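Local coordinates for uncharacterized protein (Parabacteroides merdae, PDB 4MXN) that is of uncharacterised function but, as a right-handed parallel beta-helix protein related to family 28 glycosyl hydrolases and pectate lyases, probably acts on polysaccharides, at residues D21-M26 / I57-R62; R43-I48 / G66-K71. All coordinates share one frame; numbering follows the deposited sequence.

Overall arrangement
Both contacts lie at the N-terminal end of the parallel beta-helix and are linked by one run of chain: strand 21-23, helix 38-50, strand 54-58 and strand 61-69. Contact 1 is the outer one, a parallel strand edge joined by two backbone hydrogen bonds and side-chain packing, in which one valine methyl covers a buried ring. Contact 2 sits closer to the centre of the chain and has no backbone bond between its segments: a helix packs on strand 61-69 and the residues that follow it through a buried valine and a partly exposed salt bridge. The two meet where Tyr22 CD1 lies 3.6 Å from Ile48 CG1.

Contact 1. Residues D21-M26 / I57-R62; sequences DYQVAM and IFYVGR
Gln23 and Ile57 pair strand 21-23 in parallel with strand 54-58 at the N-terminal end of the beta-helix, and Val24 closes one end of the pairing by packing on the Phe58 ring. Helix 38-50 lies between the two strands in the chain and belongs with them to the N-terminal cap of the beta-helix. Gln23 is bridged to Ile57, whose backbone bonds to both of its neighbours. Ile57 N gives its hydrogen to Tyr22 O at 2.8 Å in an almost straight bond (172°), and Val24 N returns one to Ile57 O at 3.1 Å. The strand then turns into a 3-10 segment at Val24.

On the face carrying Gln23 and Ile57, the isoleucine crosses the side chains of Asp21 and Gln23 obliquely, with Ile57 CG1 3.9 Å from Asp21 CB. The Asp21 carboxylate goes on to a salt bridge with Arg55. The glutamine chain bends at chi2 (-57°), which folds its amide back over Ile57: Gln23 NE2 is 3.9 Å from Ile57 CB, while Gln23 OE1 comes in at the edge of the Tyr59 ring, 3.1 Å from Tyr59 CD2. Amide and ring are only 23° from coplanar.

The buried Phe58 side chain sets off away from 21-26 and is also touched by Ile41 of helix 38-50, Ile76 and Leu84, while Tyr63 meets it edge-to-face. Across this contact its ring is covered by a single methyl in a CH-pi interaction: Val24 CG1 stands 3.5 Å from the Phe58 ring centroid, practically on the ring normal, and nearly equidistant from all six ring carbons.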
loop_
_atom_site.group_PDB
_atom_site.type_symbol
_atom_site.label_atom_id
_atom_site.label_comp_id
_atom_site.label_asym_id
_atom_site.label_seq_id
_atom_site.Cartn_x
_atom_site.Cartn_y
_atom_site.Cartn_z
ATOM N N ASP A 21 -15.289 8.351 -12.588
ATOM C CA ASP A 21 -15.001 8.337 -11.172
ATOM C C ASP A 21 -16.214 7.826 -10.430
ATOM O O ASP A 21 -17.347 8.150 -10.777
ATOM C CB ASP A 21 -14.579 9.736 -10.675
ATOM C CG ASP A 21 -13.274 10.263 -11.271
ATOM O OD1 ASP A 21 -12.458 9.445 -11.743
ATOM O OD2 ASP A 21 -13.047 11.486 -11.209
ATOM N N TYR A 22 -15.965 7.006 -9.431
ATOM C CA TYR A 22 -16.981 6.374 -8.583
ATOM C C TYR A 22 -16.764 6.763 -7.139
ATOM O O TYR A 22 -15.669 6.548 -6.600
ATOM C CB TYR A 22 -16.897 4.848 -8.724
ATOM C CG TYR A 22 -17.222 4.343 -10.113
ATOM C CD1 TYR A 22 -16.262 4.348 -11.122
ATOM C CD2 TYR A 22 -18.486 3.841 -10.414
ATOM C CE1 TYR A 22 -16.561 3.896 -12.404
ATOM C CE2 TYR A 22 -18.800 3.395 -11.696
ATOM C CZ TYR A 22 -17.833 3.420 -12.686
ATOM O OH TYR A 22 -18.141 2.973 -13.945
ATOM N N GLN A 23 -17.804 7.326 -6.505
ATOM C CA GLN A 23 -17.750 7.697 -5.091
ATOM C C GLN A 23 -17.970 6.436 -4.268
ATOM O O GLN A 23 -18.887 5.670 -4.581
ATOM C CB GLN A 23 -18.808 8.773 -4.776
ATOM C CG GLN A 23 -18.588 10.127 -5.492
ATOM C CD GLN A 23 -17.241 10.789 -5.244
ATOM O OE1 GLN A 23 -16.773 10.930 -4.108
ATOM N NE2 GLN A 23 -16.614 11.251 -6.312
ATOM N N VAL A 24 -17.136 6.203 -3.235
ATOM C CA VAL A 24 -17.209 4.989 -2.399
ATOM C C VAL A 24 -18.586 4.787 -1.731
ATOM O O VAL A 24 -19.036 3.645 -1.643
ATOM C CB VAL A 24 -16.067 4.892 -1.350
ATOM C CG1 VAL A 24 -14.735 4.576 -2.021
ATOM C CG2 VAL A 24 -15.952 6.143 -0.483
ATOM N N ALA A 25 -19.240 5.860 -1.261
ATOM C CA ALA A 25 -20.553 5.797 -0.590
ATOM C C ALA A 25 -21.601 5.053 -1.428
ATOM O O ALA A 25 -22.464 4.395 -0.861
ATOM C CB ALA A 25 -21.056 7.200 -0.276
HETATM N N MSE A 26 -21.482 5.110 -2.768
HETATM C CA MSE A 26 -22.420 4.463 -3.689
HETATM C C MSE A 26 -22.354 2.930 -3.635
HETATM O O MSE A 26 -23.300 2.278 -4.086
HETATM C CB MSE A 26 -22.181 4.966 -5.116
HETATM C CG MSE A 26 -22.381 6.477 -5.252
HETATM SE SE MSE A 26 -24.214 7.080 -4.870
HETATM C CE MSE A 26 -24.069 7.513 -2.905
ATOM N N ILE A 57 -13.074 6.742 -5.604
ATOM C CA ILE A 57 -12.753 7.937 -4.821
ATOM C C ILE A 57 -13.212 7.857 -3.374
ATOM O O ILE A 57 -14.412 7.751 -3.108
ATOM C CB ILE A 57 -13.344 9.229 -5.480
ATOM C CG1 ILE A 57 -13.170 9.300 -7.030
ATOM C CG2 ILE A 57 -12.899 10.528 -4.751
ATOM C CD1 ILE A 57 -11.780 9.382 -7.596
ATOM N N PHE A 58 -12.252 8.009 -2.454
ATOM C CA PHE A 58 -12.473 8.094 -1.000
ATOM C C PHE A 58 -12.362 9.579 -0.694
ATOM O O PHE A 58 -11.251 10.111 -0.746
ATOM C CB PHE A 58 -11.427 7.245 -0.226
ATOM C CG PHE A 58 -11.536 5.749 -0.392
ATOM C CD1 PHE A 58 -11.051 5.122 -1.532
ATOM C CD2 PHE A 58 -12.091 4.960 0.610
ATOM C CE1 PHE A 58 -11.159 3.738 -1.686
ATOM C CE2 PHE A 58 -12.190 3.572 0.457
ATOM C CZ PHE A 58 -11.709 2.970 -0.688
ATOM N N TYR A 59 -13.486 10.290 -0.482
ATOM C CA TYR A 59 -13.383 11.750 -0.402
ATOM C C TYR A 59 -12.976 12.330 0.957
ATOM O O TYR A 59 -12.147 13.245 0.958
ATOM C CB TYR A 59 -14.647 12.472 -0.916
ATOM C CG TYR A 59 -14.345 13.435 -2.050
ATOM C CD1 TYR A 59 -13.274 14.325 -1.972
ATOM C CD2 TYR A 59 -15.122 13.451 -3.205
ATOM C CE1 TYR A 59 -12.974 15.193 -3.023
ATOM C CE2 TYR A 59 -14.836 14.321 -4.261
ATOM C CZ TYR A 59 -13.767 15.199 -4.158
ATOM O OH TYR A 59 -13.479 16.066 -5.190
ATOM N N VAL A 60 -13.566 11.869 2.084
ATOM C CA VAL A 60 -13.257 12.404 3.418
ATOM C C VAL A 60 -13.691 11.377 4.480
ATOM O O VAL A 60 -14.564 10.548 4.204
ATOM C CB VAL A 60 -13.901 13.817 3.634
ATOM C CG1 VAL A 60 -15.391 13.734 3.985
ATOM C CG2 VAL A 60 -13.129 14.638 4.669
ATOM N N GLY A 61 -13.106 11.446 5.672
ATOM C CA GLY A 61 -13.431 10.524 6.755
ATOM C C GLY A 61 -12.445 9.378 6.883
ATOM O O GLY A 61 -11.436 9.328 6.164
ATOM N N ARG A 62 -12.738 8.438 7.802
ATOM C CA ARG A 62 -11.881 7.283 8.091
ATOM C C ARG A 62 -12.509 6.005 7.561
ATOM O O ARG A 62 -13.654 5.720 7.888
ATOM C CB ARG A 62 -11.632 7.153 9.610
ATOM C CG ARG A 62 -10.884 8.335 10.236
ATOM C CD ARG A 62 -10.624 8.152 11.736
ATOM N NE ARG A 62 -9.797 6.979 12.055
ATOM C CZ ARG A 62 -8.468 6.943 11.968
ATOM N NH1 ARG A 62 -7.791 8.011 11.554
ATOM N NH2 ARG A 62 -7.806 5.836 12.281
#

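Contact 2. Residues R43-I48 / G66-K71; sequences RAVDYI and GSIELK
Lys71 reaches across to Val45 and Asp46 of helix 38-50, and its side chain is the one to follow. Lys71 CB starts beside the valine, 4.0 Å from Val45 CG1. The next carbon, Lys71 CG, stays against that methyl at 3.8 Å and already comes within 3.6 Å of Asp46 OD1. From here the chain bends at chi2 (-72°), so that CD and CE curl around the carboxylate oxygen instead of running straight out from the backbone; Lys71 CD is 4.2 Å from Asp46 OD1, and Lys71 CE passes 3.7 Å from the same oxygen. A second bend at chi4 (70°) brings the tip back to this atom, and Lys71 NZ closes a salt bridge with Asp46 OD1 at 2.9 Å. The ammonium arrives from above the carboxylate, 55° out of its plane. Asp46 OD1 also accepts a hydrogen bond from Gln42 NE2, one helical turn earlier, so two donors hold this oxygen.

Beside the ion pair the buried Val45 packs on backbone and on apolar side chains. Val45 CG1 is directed at the backbone of 69-71 and lies 3.5 Å from both Glu69 O and Lys71 N. The amide Lys71 N is buried here without a hydrogen-bonding partner in the model. The other methyl, Val45 CG2, packs more loosely on Ile68 CG2.

Helix 38-50 covers the N-terminal end of the beta-helix. Val45 rests on Ile76 of strand 74-78 and Leu56 of strand 54-58, and Ile68 and Leu70 approach Ile76 as well, while Gln42 OE1 accepts a hydrogen bond from Glu69 N, tying the preceding helical turn to strand 61-69.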
loop_
_atom_site.group_PDB
_atom_site.type_symbol
_atom_site.label_atom_id
_atom_site.label_comp_id
_atom_site.label_asym_id
_atom_site.label_seq_id
_atom_site.Cartn_x
_atom_site.Cartn_y
_atom_site.Cartn_z
ATOM N N ARG A 43 -15.613 -5.216 -4.021
ATOM C CA ARG A 43 -16.677 -5.301 -5.018
ATOM C C ARG A 43 -16.689 -4.037 -5.901
ATOM O O ARG A 43 -16.882 -4.138 -7.124
ATOM C CB ARG A 43 -18.039 -5.551 -4.356
ATOM C CG ARG A 43 -19.187 -5.716 -5.375
ATOM C CD ARG A 43 -19.123 -6.990 -6.224
ATOM N NE ARG A 43 -19.349 -8.205 -5.437
ATOM C CZ ARG A 43 -20.335 -9.076 -5.637
ATOM N NH1 ARG A 43 -21.219 -8.881 -6.610
ATOM N NH2 ARG A 43 -20.444 -10.150 -4.866
ATOM N N ALA A 44 -16.440 -2.858 -5.298
ATOM C CA ALA A 44 -16.379 -1.619 -6.082
ATOM C C ALA A 44 -15.218 -1.694 -7.095
ATOM O O ALA A 44 -15.417 -1.410 -8.274
ATOM C CB ALA A 44 -16.214 -0.420 -5.161
ATOM N N VAL A 45 -14.024 -2.166 -6.633
ATOM C CA VAL A 45 -12.827 -2.298 -7.481
ATOM C C VAL A 45 -13.137 -3.260 -8.632
ATOM O O VAL A 45 -12.857 -2.918 -9.774
ATOM C CB VAL A 45 -11.570 -2.724 -6.666
ATOM C CG1 VAL A 45 -10.435 -3.190 -7.588
ATOM C CG2 VAL A 45 -11.095 -1.577 -5.781
ATOM N N ASP A 46 -13.739 -4.446 -8.319
ATOM C CA ASP A 46 -14.094 -5.491 -9.288
ATOM C C ASP A 46 -15.114 -4.970 -10.312
ATOM O O ASP A 46 -14.952 -5.208 -11.515
ATOM C CB ASP A 46 -14.641 -6.742 -8.575
ATOM C CG ASP A 46 -13.644 -7.482 -7.697
ATOM O OD1 ASP A 46 -12.438 -7.157 -7.758
ATOM O OD2 ASP A 46 -14.076 -8.363 -6.922
ATOM N N TYR A 47 -16.161 -4.273 -9.834
ATOM C CA TYR A 47 -17.193 -3.698 -10.699
ATOM C C TYR A 47 -16.574 -2.680 -11.669
ATOM O O TYR A 47 -16.828 -2.757 -12.873
ATOM C CB TYR A 47 -18.293 -3.028 -9.850
ATOM C CG TYR A 47 -19.367 -2.337 -10.666
ATOM C CD1 TYR A 47 -20.465 -3.042 -11.154
ATOM C CD2 TYR A 47 -19.301 -0.970 -10.927
ATOM C CE1 TYR A 47 -21.455 -2.410 -11.903
ATOM C CE2 TYR A 47 -20.285 -0.328 -11.672
ATOM C CZ TYR A 47 -21.355 -1.052 -12.169
ATOM O OH TYR A 47 -22.323 -0.413 -12.908
ATOM N N ILE A 48 -15.753 -1.735 -11.141
ATOM C CA ILE A 48 -15.106 -0.674 -11.935
ATOM C C ILE A 48 -14.204 -1.309 -13.019
ATOM O O ILE A 48 -14.306 -0.917 -14.188
ATOM C CB ILE A 48 -14.355 0.363 -11.039
ATOM C CG1 ILE A 48 -15.345 1.076 -10.087
ATOM C CG2 ILE A 48 -13.595 1.402 -11.902
ATOM C CD1 ILE A 48 -14.700 1.809 -8.891
ATOM N N GLY A 66 -9.460 -4.225 5.542
ATOM C CA GLY A 66 -8.479 -5.289 5.456
ATOM C C GLY A 66 -7.817 -5.162 4.090
ATOM O O GLY A 66 -7.899 -4.103 3.448
ATOM N N SER A 67 -7.201 -6.251 3.603
ATOM C CA SER A 67 -6.506 -6.257 2.307
ATOM C C SER A 67 -7.444 -6.099 1.124
ATOM O O SER A 67 -8.446 -6.806 0.989
ATOM C CB SER A 67 -5.680 -7.528 2.149
ATOM O OG SER A 67 -4.600 -7.464 3.064
ATOM N N ILE A 68 -7.100 -5.132 0.263
ATOM C CA ILE A 68 -7.817 -4.808 -0.979
ATOM C C ILE A 68 -6.973 -5.240 -2.153
ATOM O O ILE A 68 -5.794 -4.879 -2.220
ATOM C CB ILE A 68 -8.121 -3.283 -1.059
ATOM C CG1 ILE A 68 -8.932 -2.767 0.156
ATOM C CG2 ILE A 68 -8.767 -2.913 -2.405
ATOM C CD1 ILE A 68 -8.670 -1.263 0.502
ATOM N N GLU A 69 -7.570 -5.993 -3.095
ATOM C CA GLU A 69 -6.879 -6.402 -4.298
ATOM C C GLU A 69 -7.237 -5.442 -5.438
ATOM O O GLU A 69 -8.376 -5.428 -5.920
ATOM C CB GLU A 69 -7.206 -7.846 -4.661
ATOM C CG GLU A 69 -6.448 -8.302 -5.896
ATOM C CD GLU A 69 -6.615 -9.737 -6.348
ATOM O OE1 GLU A 69 -7.577 -10.411 -5.920
ATOM O OE2 GLU A 69 -5.804 -10.170 -7.195
ATOM N N LEU A 70 -6.265 -4.623 -5.849
ATOM C CA LEU A 70 -6.440 -3.677 -6.950
ATOM C C LEU A 70 -6.506 -4.473 -8.268
ATOM O O LEU A 70 -5.828 -5.495 -8.403
ATOM C CB LEU A 70 -5.265 -2.661 -6.932
ATOM C CG LEU A 70 -5.355 -1.364 -7.721
ATOM C CD1 LEU A 70 -6.761 -0.718 -7.663
ATOM C CD2 LEU A 70 -4.288 -0.383 -7.223
ATOM N N LYS A 71 -7.390 -4.073 -9.183
ATOM C CA LYS A 71 -7.558 -4.792 -10.456
ATOM C C LYS A 71 -7.183 -3.902 -11.621
ATOM O O LYS A 71 -7.189 -2.690 -11.472
ATOM C CB LYS A 71 -8.995 -5.319 -10.623
ATOM C CG LYS A 71 -9.434 -6.329 -9.541
ATOM C CD LYS A 71 -8.749 -7.698 -9.680
ATOM C CE LYS A 71 -9.182 -8.678 -8.619
ATOM N NZ LYS A 71 -10.592 -9.118 -8.790
#